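Local coordinates for protein putative O-acetylhomoserine (Thiol)-lyase (Campylobacter jejuni, PDB 4OC9) that probably uses pyridoxal 5'-phosphate to make homocysteine from O-acetylhomoserine and sulfide, at residues 22-27 with 282-287. Sequence-based numbering, arbitrary orientation.
Sequences SISVPI and LLQGLE
Val25 and Leu283 bring an irregular N-terminal loop against the long helix 276-309. Their CA atoms lie 8.6 Å apart, and those of Ser24 and Gln284 are 9.1 Å apart, so the two backbones are kept apart by side chains and no hydrogen bond joins them. Residues 282-287 are regular helix: Leu286 N bonds to Leu282 O at 2.9 Å. The setting is a fold-type I PLP-dependent enzyme of the Cys/Met metabolism family, in which an N-terminal arm reaches a neighbouring subunit; here Ser24 N is hydrogen-bonded to Asn30 of the second subunit.

Only about 107 Å² is buried between the segments, most of it on the one apolar pair. Both CB atoms of that pair are directed at the opposing segment. A single methyl, Leu283 CD1, meets the branched end of Val25, 3.9 Å from Val25 CG2, 4.0 Å from Val25 CB and 4.1 Å from Val25 CG1. CD1 thus touches all three atoms of the valine fork, and the two side chains cross at about a right angle. On the loop, CG1 stands anti to the backbone N (chi1 -179°), which leaves CG2 anti to the carbonyl carbon and lets both methyls face the leucine. Leu283 also packs on Val64 and Leu65 of helix 60-73, while Val25 touches Tyr15, whose OH is hydrogen-bonded to Ser22 O.

Beside it, Gln284 bends its amide end closer to Ser24, but the approach is loose. Thr213 of the third subunit packs on both residues, placing the contact where three subunits meet. Within the loop, the turn through Ile23 is closed by Ser22 OG, which donates to Ser24 O at 2.9 Å, with a C=O...donor angle of 171°.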
loop_
_atom_site.group_PDB
_atom_site.type_symbol
_atom_site.label_atom_id
_atom_site.label_comp_id
_atom_site.label_asym_id
_atom_site.label_seq_id
_atom_site.Cartn_x
_atom_site.Cartn_y
_atom_site.Cartn_z
ATOM N N SER D 22 9.483 -15.656 0.694
ATOM C CA SER D 22 8.410 -15.163 -0.138
ATOM C C SER D 22 9.019 -14.930 -1.524
ATOM O O SER D 22 10.124 -14.401 -1.627
ATOM C CB SER D 22 7.853 -13.862 0.400
ATOM O OG SER D 22 8.860 -12.881 0.508
ATOM N N ILE D 23 8.318 -15.361 -2.575
ATOM C CA ILE D 23 8.817 -15.203 -3.940
ATOM C C ILE D 23 8.850 -13.737 -4.303
ATOM O O ILE D 23 9.761 -13.270 -4.978
ATOM C CB ILE D 23 7.997 -16.029 -4.933
ATOM C CG1 ILE D 23 8.210 -17.506 -4.608
ATOM C CG2 ILE D 23 8.467 -15.766 -6.351
ATOM C CD1 ILE D 23 7.372 -18.426 -5.420
ATOM N N SER D 24 7.827 -13.030 -3.856
ATOM C CA SER D 24 7.747 -11.610 -4.099
ATOM C C SER D 24 8.574 -10.890 -3.041
ATOM O O SER D 24 8.667 -11.362 -1.915
ATOM C CB SER D 24 6.317 -11.115 -3.993
ATOM O OG SER D 24 6.305 -9.710 -4.160
ATOM N N VAL D 25 9.133 -9.743 -3.400
ATOM C CA VAL D 25 9.941 -8.972 -2.470
ATOM C C VAL D 25 9.015 -8.342 -1.447
ATOM O O VAL D 25 8.029 -7.716 -1.787
ATOM C CB VAL D 25 10.732 -7.863 -3.162
ATOM C CG1 VAL D 25 11.580 -7.107 -2.165
ATOM C CG2 VAL D 25 11.633 -8.439 -4.249
ATOM N N PRO D 26 9.323 -8.514 -0.165
ATOM C CA PRO D 26 8.443 -7.922 0.807
ATOM C C PRO D 26 8.495 -6.412 0.791
ATOM O O PRO D 26 9.515 -5.817 0.412
ATOM C CB PRO D 26 8.989 -8.426 2.155
ATOM C CG PRO D 26 9.950 -9.523 1.825
ATOM C CD PRO D 26 10.441 -9.245 0.446
ATOM N N ILE D 27 7.389 -5.806 1.223
ATOM C CA ILE D 27 7.298 -4.354 1.285
ATOM C C ILE D 27 7.681 -3.942 2.711
ATOM O O ILE D 27 6.901 -4.144 3.662
ATOM C CB ILE D 27 5.892 -3.825 1.006
ATOM C CG1 ILE D 27 5.369 -4.359 -0.322
ATOM C CG2 ILE D 27 5.919 -2.309 1.049
ATOM C CD1 ILE D 27 3.904 -4.022 -0.583
ATOM N N LEU D 282 7.330 -0.147 -8.403
ATOM C CA LEU D 282 8.329 0.037 -9.473
ATOM C C LEU D 282 9.070 -1.273 -9.753
ATOM O O LEU D 282 9.405 -1.547 -10.898
ATOM C CB LEU D 282 9.246 1.200 -9.152
ATOM C CG LEU D 282 8.464 2.521 -9.171
ATOM C CD1 LEU D 282 9.267 3.684 -8.589
ATOM C CD2 LEU D 282 7.984 2.856 -10.582
ATOM N N LEU D 283 9.327 -2.078 -8.732
ATOM C CA LEU D 283 9.945 -3.370 -8.964
ATOM C C LEU D 283 9.017 -4.207 -9.783
ATOM O O LEU D 283 9.456 -4.925 -10.668
ATOM C CB LEU D 283 10.164 -4.195 -7.695
ATOM C CG LEU D 283 11.408 -4.012 -6.844
ATOM C CD1 LEU D 283 11.268 -4.731 -5.515
ATOM C CD2 LEU D 283 12.566 -4.581 -7.654
ATOM N N GLN D 284 7.731 -4.148 -9.463
ATOM C CA GLN D 284 6.766 -4.959 -10.221
ATOM C C GLN D 284 6.742 -4.526 -11.705
ATOM O O GLN D 284 6.634 -5.348 -12.602
ATOM C CB GLN D 284 5.340 -4.879 -9.640
ATOM C CG GLN D 284 5.282 -5.142 -8.144
ATOM C CD GLN D 284 5.901 -6.449 -7.710
ATOM O OE1 GLN D 284 6.842 -6.414 -6.930
ATOM N NE2 GLN D 284 5.475 -7.574 -8.266
ATOM N N GLY D 285 6.813 -3.212 -11.930
ATOM C CA GLY D 285 6.764 -2.682 -13.269
ATOM C C GLY D 285 7.994 -3.090 -14.012
ATOM O O GLY D 285 7.920 -3.422 -15.195
ATOM N N LEU D 286 9.122 -3.107 -13.310
ATOM C CA LEU D 286 10.365 -3.487 -13.948
ATOM C C LEU D 286 10.275 -4.898 -14.504
ATOM O O LEU D 286 10.786 -5.199 -15.574
ATOM C CB LEU D 286 11.541 -3.368 -12.985
ATOM C CG LEU D 286 12.902 -3.726 -13.604
ATOM C CD1 LEU D 286 13.195 -2.857 -14.810
ATOM C CD2 LEU D 286 14.001 -3.546 -12.555
ATOM N N GLU D 287 9.650 -5.773 -13.751
ATOM C CA GLU D 287 9.473 -7.171 -14.181
ATOM C C GLU D 287 8.824 -7.345 -15.550
ATOM O O GLU D 287 9.188 -8.226 -16.294
ATOM C CB GLU D 287 8.630 -7.998 -13.178
ATOM C CG GLU D 287 9.249 -8.293 -11.797
ATOM C CD GLU D 287 8.463 -9.354 -11.029
ATOM O OE1 GLU D 287 7.330 -9.669 -11.452
ATOM O OE2 GLU D 287 8.946 -9.862 -9.969
#